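Local coordinates for protein trehalose-6-phosphate phosphatase (Neosartorya fumigata, PDB 5DXL) that belongs to the trehalose-phosphatase family of the HAD clan, combining a Rossmann-like core domain with a smaller alpha/beta cap built on an antiparallel sheet, at residues A71-D74 / E75-H79; Y150-F153 / Q154-C158; E164-A167 / K168-V172. All coordinates share one frame; numbering follows the deposited sequence.

Contact 1: A71-D74 / E75-H79; sequences AFLD and EWMGH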
loop_
_atom_site.group_PDB
_atom_site.type_symbol
_atom_site.label_atom_id
_atom_site.label_comp_id
_atom_site.label_asym_id
_atom_site.label_seq_id
_atom_site.Cartn_x
_atom_site.Cartn_y
_atom_site.Cartn_z
ATOM N N ALA A 71 -11.480 9.522 5.217
ATOM C CA ALA A 71 -11.797 10.935 5.401
ATOM C C ALA A 71 -10.563 11.828 5.270
ATOM O O ALA A 71 -10.665 12.973 4.796
ATOM C CB ALA A 71 -12.472 11.150 6.753
ATOM N N PHE A 72 -9.400 11.308 5.652
ATOM C CA PHE A 72 -8.156 12.060 5.557
ATOM C C PHE A 72 -7.736 12.225 4.103
ATOM O O PHE A 72 -7.431 13.337 3.654
ATOM C CB PHE A 72 -7.036 11.375 6.346
ATOM C CG PHE A 72 -5.718 12.100 6.282
ATOM C CD1 PHE A 72 -4.799 11.815 5.280
ATOM C CD2 PHE A 72 -5.396 13.063 7.231
ATOM C CE1 PHE A 72 -3.588 12.485 5.223
ATOM C CE2 PHE A 72 -4.183 13.731 7.182
ATOM C CZ PHE A 72 -3.277 13.440 6.176
ATOM N N LEU A 73 -7.714 11.122 3.360
ATOM C CA LEU A 73 -7.294 11.194 1.963
ATOM C C LEU A 73 -8.260 12.073 1.184
ATOM O O LEU A 73 -7.841 12.887 0.368
ATOM C CB LEU A 73 -7.226 9.807 1.312
ATOM C CG LEU A 73 -6.141 8.859 1.828
ATOM C CD1 LEU A 73 -6.116 7.623 0.944
ATOM C CD2 LEU A 73 -4.772 9.530 1.885
ATOM N N ASP A 74 -9.552 11.908 1.435
ATOM C CA ASP A 74 -10.517 12.697 0.672
ATOM C C ASP A 74 -10.400 14.173 1.001
ATOM O O ASP A 74 -10.453 15.021 0.099
ATOM C CB ASP A 74 -11.943 12.225 0.914
ATOM C CG ASP A 74 -12.881 12.667 -0.197
ATOM O OD1 ASP A 74 -12.394 12.942 -1.322
ATOM O OD2 ASP A 74 -14.085 12.764 0.052
ATOM N N GLU A 75 -10.215 14.496 2.276
ATOM C CA GLU A 75 -10.156 15.904 2.654
ATOM C C GLU A 75 -8.954 16.633 2.054
ATOM O O GLU A 75 -9.066 17.779 1.597
ATOM C CB GLU A 75 -10.129 16.047 4.176
ATOM C CG GLU A 75 -9.813 17.473 4.602
ATOM C CD GLU A 75 -10.583 17.903 5.805
ATOM O OE1 GLU A 75 -10.668 17.079 6.746
ATOM O OE2 GLU A 75 -11.083 19.059 5.817
ATOM N N TRP A 76 -7.803 15.968 2.033
ATOM C CA TRP A 76 -6.566 16.657 1.707
ATOM C C TRP A 76 -6.060 16.420 0.297
ATOM O O TRP A 76 -5.309 17.235 -0.224
ATOM C CB TRP A 76 -5.485 16.277 2.729
ATOM C CG TRP A 76 -5.817 16.882 4.047
ATOM C CD1 TRP A 76 -6.384 16.257 5.123
ATOM C CD2 TRP A 76 -5.690 18.259 4.403
ATOM N NE1 TRP A 76 -6.588 17.163 6.141
ATOM C CE2 TRP A 76 -6.168 18.398 5.721
ATOM C CE3 TRP A 76 -5.196 19.386 3.741
ATOM C CZ2 TRP A 76 -6.169 19.621 6.386
ATOM C CZ3 TRP A 76 -5.201 20.594 4.401
ATOM C CH2 TRP A 76 -5.684 20.702 5.710
HETATM N N MSE A 77 -6.488 15.320 -0.312
HETATM C CA MSE A 77 -6.081 14.973 -1.673
HETATM C C MSE A 77 -7.255 14.730 -2.623
HETATM O O MSE A 77 -7.064 14.620 -3.836
HETATM C CB MSE A 77 -5.172 13.735 -1.619
HETATM C CG MSE A 77 -3.787 14.123 -1.185
HETATM SE SE MSE A 77 -2.629 12.607 -0.749
HETATM C CE MSE A 77 -2.850 12.555 1.188
ATOM N N GLY A 78 -8.467 14.649 -2.081
ATOM C CA GLY A 78 -9.624 14.266 -2.869
ATOM C C GLY A 78 -10.063 15.304 -3.891
ATOM O O GLY A 78 -10.831 14.996 -4.801
ATOM N N HIS A 79 -9.565 16.529 -3.736
ATOM C CA HIS A 79 -9.879 17.605 -4.670
ATOM C C HIS A 79 -9.148 17.440 -6.002
ATOM O O HIS A 79 -9.413 18.187 -6.952
ATOM C CB HIS A 79 -9.512 18.950 -4.063
ATOM C CG HIS A 79 -8.041 19.106 -3.848
ATOM N ND1 HIS A 79 -7.362 18.426 -2.861
ATOM C CD2 HIS A 79 -7.112 19.815 -4.530
ATOM C CE1 HIS A 79 -6.078 18.742 -2.919
ATOM N NE2 HIS A 79 -5.900 19.576 -3.928
HETATM O O HOH W 1 -9.667 14.659 7.556
#

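Contact 2: Y150-F153 / Q154-C158; sequences YGAF and QAREC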
loop_
_atom_site.group_PDB
_atom_site.type_symbol
_atom_site.label_atom_id
_atom_site.label_comp_id
_atom_site.label_asym_id
_atom_site.label_seq_id
_atom_site.Cartn_x
_atom_site.Cartn_y
_atom_site.Cartn_z
ATOM N N TYR A 150 2.845 -20.078 28.289
ATOM C CA TYR A 150 1.515 -20.623 28.056
ATOM C C TYR A 150 0.774 -19.765 27.036
ATOM O O TYR A 150 0.058 -20.287 26.196
ATOM C CB TYR A 150 0.713 -20.736 29.356
ATOM C CG TYR A 150 -0.616 -21.453 29.199
ATOM C CD1 TYR A 150 -0.669 -22.766 28.747
ATOM C CD2 TYR A 150 -1.814 -20.825 29.514
ATOM C CE1 TYR A 150 -1.874 -23.428 28.595
ATOM C CE2 TYR A 150 -3.037 -21.491 29.383
ATOM C CZ TYR A 150 -3.054 -22.795 28.924
ATOM O OH TYR A 150 -4.257 -23.474 28.780
ATOM N N GLY A 151 0.965 -18.450 27.101
ATOM C CA GLY A 151 0.392 -17.566 26.087
ATOM C C GLY A 151 0.837 -17.932 24.680
ATOM O O GLY A 151 0.018 -18.031 23.747
ATOM N N ALA A 152 2.140 -18.131 24.513
ATOM C CA ALA A 152 2.691 -18.484 23.213
ATOM C C ALA A 152 2.134 -19.821 22.739
ATOM O O ALA A 152 1.831 -19.995 21.559
ATOM C CB ALA A 152 4.217 -18.524 23.258
ATOM N N PHE A 153 2.000 -20.761 23.672
ATOM C CA PHE A 153 1.431 -22.069 23.373
ATOM C C PHE A 153 -0.010 -21.950 22.895
ATOM O O PHE A 153 -0.386 -22.507 21.858
ATOM C CB PHE A 153 1.507 -22.965 24.617
ATOM C CG PHE A 153 0.690 -24.226 24.518
ATOM C CD1 PHE A 153 1.045 -25.231 23.632
ATOM C CD2 PHE A 153 -0.418 -24.410 25.333
ATOM C CE1 PHE A 153 0.298 -26.395 23.545
ATOM C CE2 PHE A 153 -1.172 -25.578 25.256
ATOM C CZ PHE A 153 -0.807 -26.568 24.356
ATOM N N GLN A 154 -0.807 -21.217 23.655
ATOM C CA GLN A 154 -2.202 -21.004 23.305
ATOM C C GLN A 154 -2.314 -20.360 21.928
ATOM O O GLN A 154 -3.193 -20.701 21.140
ATOM C CB GLN A 154 -2.889 -20.127 24.352
ATOM C CG GLN A 154 -3.099 -20.808 25.704
ATOM C CD GLN A 154 -4.242 -21.805 25.667
ATOM O OE1 GLN A 154 -4.127 -22.869 25.054
ATOM N NE2 GLN A 154 -5.351 -21.464 26.315
ATOM N N ALA A 155 -1.420 -19.421 21.650
ATOM C CA ALA A 155 -1.460 -18.727 20.365
ATOM C C ALA A 155 -1.105 -19.666 19.217
ATOM O O ALA A 155 -1.740 -19.623 18.164
ATOM C CB ALA A 155 -0.532 -17.523 20.387
ATOM N N ARG A 156 -0.116 -20.539 19.419
ATOM C CA ARG A 156 0.218 -21.529 18.396
ATOM C C ARG A 156 -0.965 -22.460 18.149
ATOM O O ARG A 156 -1.274 -22.782 17.007
ATOM C CB ARG A 156 1.449 -22.357 18.792
ATOM C CG ARG A 156 2.748 -21.584 18.754
ATOM C CD ARG A 156 3.952 -22.502 18.898
ATOM N NE ARG A 156 3.979 -23.201 20.183
ATOM C CZ ARG A 156 4.515 -22.701 21.294
ATOM N NH1 ARG A 156 5.056 -21.486 21.294
ATOM N NH2 ARG A 156 4.512 -23.412 22.415
ATOM N N GLU A 157 -1.632 -22.880 19.221
ATOM C CA GLU A 157 -2.753 -23.802 19.082
ATOM C C GLU A 157 -3.942 -23.124 18.410
ATOM O O GLU A 157 -4.588 -23.698 17.530
ATOM C CB GLU A 157 -3.152 -24.365 20.448
ATOM C CG GLU A 157 -1.997 -25.090 21.144
ATOM C CD GLU A 157 -1.520 -26.313 20.356
ATOM O OE1 GLU A 157 -2.275 -27.303 20.320
ATOM O OE2 GLU A 157 -0.404 -26.282 19.773
ATOM N N CYS A 158 -4.195 -21.880 18.799
ATOM C CA CYS A 158 -5.296 -21.120 18.224
ATOM C C CYS A 158 -5.045 -20.824 16.746
ATOM O O CYS A 158 -5.953 -20.926 15.919
ATOM C CB CYS A 158 -5.499 -19.827 19.011
ATOM S SG CYS A 158 -6.886 -18.816 18.400
HETATM O O HOH W 2 -4.863 -25.301 26.574
#

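Contact 3: E164-A167 / K168-V172; sequences ETVA and KRWEV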
loop_
_atom_site.group_PDB
_atom_site.type_symbol
_atom_site.label_atom_id
_atom_site.label_comp_id
_atom_site.label_asym_id
_atom_site.label_seq_id
_atom_site.Cartn_x
_atom_site.Cartn_y
_atom_site.Cartn_z
ATOM N N GLU A 164 -6.743 -24.083 9.759
ATOM C CA GLU A 164 -7.342 -25.309 9.242
ATOM C C GLU A 164 -8.849 -25.202 9.062
ATOM O O GLU A 164 -9.477 -26.097 8.495
ATOM C CB GLU A 164 -7.010 -26.477 10.167
ATOM C CG GLU A 164 -5.555 -26.892 10.094
ATOM C CD GLU A 164 -5.162 -27.855 11.193
ATOM O OE1 GLU A 164 -6.037 -28.238 12.000
ATOM O OE2 GLU A 164 -3.970 -28.222 11.245
ATOM N N THR A 165 -9.434 -24.112 9.545
ATOM C CA THR A 165 -10.878 -23.946 9.470
ATOM C C THR A 165 -11.239 -22.648 8.754
ATOM O O THR A 165 -11.499 -22.643 7.547
ATOM C CB THR A 165 -11.526 -23.967 10.879
ATOM O OG1 THR A 165 -10.909 -22.979 11.717
ATOM C CG2 THR A 165 -11.347 -25.337 11.529
ATOM N N VAL A 166 -11.232 -21.550 9.503
ATOM C CA VAL A 166 -11.633 -20.248 8.986
ATOM C C VAL A 166 -10.898 -19.846 7.701
ATOM O O VAL A 166 -11.516 -19.388 6.737
ATOM C CB VAL A 166 -11.416 -19.161 10.057
ATOM C CG1 VAL A 166 -11.795 -17.791 9.513
ATOM C CG2 VAL A 166 -12.216 -19.490 11.308
ATOM N N ALA A 167 -9.584 -20.043 7.674
ATOM C CA ALA A 167 -8.770 -19.590 6.548
ATOM C C ALA A 167 -8.968 -20.434 5.292
ATOM O O ALA A 167 -8.498 -20.080 4.212
ATOM C CB ALA A 167 -7.304 -19.580 6.940
ATOM N N LYS A 168 -9.650 -21.562 5.428
ATOM C CA LYS A 168 -9.901 -22.397 4.263
ATOM C C LYS A 168 -11.311 -22.172 3.726
ATOM O O LYS A 168 -11.638 -22.616 2.628
ATOM C CB LYS A 168 -9.665 -23.871 4.603
ATOM C CG LYS A 168 -8.185 -24.202 4.779
ATOM C CD LYS A 168 -7.929 -25.693 4.908
ATOM C CE LYS A 168 -6.518 -26.048 4.450
ATOM N NZ LYS A 168 -6.390 -26.025 2.959
ATOM N N ARG A 169 -12.134 -21.458 4.488
ATOM C CA ARG A 169 -13.494 -21.164 4.051
ATOM C C ARG A 169 -13.649 -19.732 3.542
ATOM O O ARG A 169 -14.414 -19.475 2.615
ATOM C CB ARG A 169 -14.491 -21.410 5.178
ATOM C CG ARG A 169 -15.928 -21.193 4.736
ATOM C CD ARG A 169 -16.932 -21.535 5.815
ATOM N NE ARG A 169 -18.286 -21.199 5.377
ATOM C CZ ARG A 169 -19.376 -21.347 6.123
ATOM N NH1 ARG A 169 -19.280 -21.832 7.357
ATOM N NH2 ARG A 169 -20.561 -21.011 5.634
ATOM N N TRP A 170 -12.942 -18.796 4.164
ATOM C CA TRP A 170 -12.995 -17.402 3.730
ATOM C C TRP A 170 -11.613 -16.922 3.265
ATOM O O TRP A 170 -10.590 -17.505 3.623
ATOM C CB TRP A 170 -13.515 -16.503 4.858
ATOM C CG TRP A 170 -14.992 -16.667 5.233
ATOM C CD1 TRP A 170 -16.064 -16.014 4.677
ATOM C CD2 TRP A 170 -15.526 -17.490 6.276
ATOM N NE1 TRP A 170 -17.232 -16.401 5.300
ATOM C CE2 TRP A 170 -16.925 -17.306 6.285
ATOM C CE3 TRP A 170 -14.955 -18.377 7.197
ATOM C CZ2 TRP A 170 -17.756 -17.967 7.183
ATOM C CZ3 TRP A 170 -15.781 -19.030 8.085
ATOM C CH2 TRP A 170 -17.167 -18.825 8.075
ATOM N N GLU A 171 -11.595 -15.857 2.466
ATOM C CA GLU A 171 -10.356 -15.279 1.954
ATOM C C GLU A 171 -9.709 -14.380 3.007
ATOM O O GLU A 171 -9.698 -13.157 2.884
ATOM C CB GLU A 171 -10.615 -14.482 0.671
ATOM C CG GLU A 171 -10.970 -15.343 -0.530
ATOM C CD GLU A 171 -9.882 -16.347 -0.869
ATOM O OE1 GLU A 171 -8.702 -15.942 -0.973
ATOM O OE2 GLU A 171 -10.205 -17.544 -1.024
ATOM N N VAL A 172 -9.198 -15.003 4.056
ATOM C CA VAL A 172 -8.566 -14.275 5.148
ATOM C C VAL A 172 -7.210 -14.875 5.425
ATOM O O VAL A 172 -6.921 -16.005 5.032
ATOM C CB VAL A 172 -9.407 -14.312 6.447
ATOM C CG1 VAL A 172 -10.755 -13.630 6.235
ATOM C CG2 VAL A 172 -9.596 -15.750 6.943
HETATM O O HOH W 3 -7.337 -17.895 3.204
#

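Contact 1: A71-D74 / E75-H79
Leu73 and Met77, the latter modelled as selenomethionine, meet on the inner side of helix 70-77, and the difference between that side and the outer one illustrates how an amphipathic helix divides its labour. On the packed side, CD2 of Leu73 lies 3.7 Å from CE of Met77, whose chain bends at its last torsion to bring the methyl back along the helix. The same methyl comes within 4.1 Å of CE1 of Phe72, approaching that ring at a slant. Leu48 and Leu51 of helix 45-56 close around Met77 from beyond the segment. Trp76, its CG beside its own backbone N (chi1 -70°), leans back toward the preceding turn and sets CD1 over one face of the Phe72 ring, near its rim and 3.9 Å from CE2. The planes are inclined by 44°, an oblique pairing. The outer side is looser. Here Glu75 OE1 accepts a hydrogen bond at 2.7 Å from a water, which donates only weakly to Ala71 O. Toward the C-terminal end the last backbone bond, Gly78 N to Asp74 O, is also weak, while Asp74 OD1 rests 3.4 Å from Gly78 CA. Such a helix, apolar on its inner side and polar, with a bound water, on its outer side, is the connecting element of the beta-alpha-beta unit formed by strand 60-65, helix 70-77 and strand 84-87 in the Rossmann-like HAD core.

Contact 2: Y150-F153 / Q154-C158
Gln154 lies across one face of the Tyr150 ring, one turn further along the helix, and shows how a polar chain can use its methylene and its amide on the same aromatic surface. Its CG stands 3.8 Å from the centroid of the Tyr150 ring, close to the ring normal, in a CH-pi contact. A bend at the second torsion (chi2 -76°) then folds the amide over the outer part of the ring, stacked with the planes only 18° apart. The amide ends are held separately: NE2 bonds to Thr127 OG1, and OE1 receives a hydrogen bond at 3.0 Å from a water that also lies 2.9 Å from Tyr150 OH. These i to i+4 pairs ride on helix 148-164 of the cap, whose inner side, at Ala155 and Cys158, packs on Leu181 of the antiparallel cap sheet; Cys158 also meets helix 112-125. The second pair repeats the theme on the outer surface. Glu157 CG sits 3.8 Å from the centroid of the Phe153 ring, over its face, and the carboxylate runs nearly parallel to the ring. Arg156 comes to Phe153 differently: the side chains cross at about a right angle, the ring and guanidinium planes are 60° apart, and NH2 sits near the ring plane at the edge. One face of the guanidinium lies over Phe153 CA, 3.5 Å from NH2, and over the carbonyl oxygen of Ala152.

Contact 3: E164-A167 / K168-V172
Val166 O takes two backbone donors, Arg169 N and Trp170 N, from quite different directions, and this shared carbonyl is the distinctive feature of the contact. Trp170 N, at 3.0 Å from Val166 O, arrives nearly in line with the carbonyl bond, at a C=O...N angle of 169°. Arg169 N, 3.1 Å from the same Val166 O, stands well above the carbonyl plane, at 115°. The segment is a weakly bonded helical turn, 166-169, that leads the chain of the cap from helix 148-164 to strand 172-177, and it mixes i to i+3 with i to i+4 bonding. Lys168 N to Thr165 O, 3.0 Å, is another of the shorter-range bonds, and Arg169 N adds a weak one to that oxygen. Just before the turn, Thr165 OG1 bonds back to Met161 O; just after it, an inverse gamma turn centred on Glu171 redirects the chain.

The side chains gather on the inner side of this bend. With CG1 anti to the backbone N (chi1 178°), Val166 extends that methyl between Trp170 and Val172: it is 4.0 Å from Trp170 CE3 and equally 4.0 Å from Val172 CG2. Val172 CG2 also rests against the backbone, 3.9 Å from Ala167 CA. Trp112 of helix 112-125 touches both valines and meets the Trp170 indole edge-to-face, so the turn packs against that helix of the cap. On the outer side, Arg169 CG lies over one face of the indole near its rim, and Trp170 CZ2 in turn faces one side of the guanidinium, which reaches past the ring edge. The indole edge also meets the carbonyl oxygen that takes two N-H groups: Val166 O lies in the ring plane, 3.6 Å from Trp170 CE3.

Each contact joins two consecutive pieces of chain, so none closes a long loop, and the three follow in series without nesting or crossing. From the N terminus, contact 1 comes first, in the core domain, on the helix linking strands 60-65 and 84-87 of the large mixed sheet. The chain then enters the cap, where contact 2 lies on helix 148-164 and contact 3 at the turn between that helix and strand 172-177. Contacts 2 and 3 have centres 19 Å apart and both lean on helix 112-125, which ties them into one layer of the cap. Contact 1 stands apart, its centre 41 Å from that of contact 2 and 34 Å from that of contact 3.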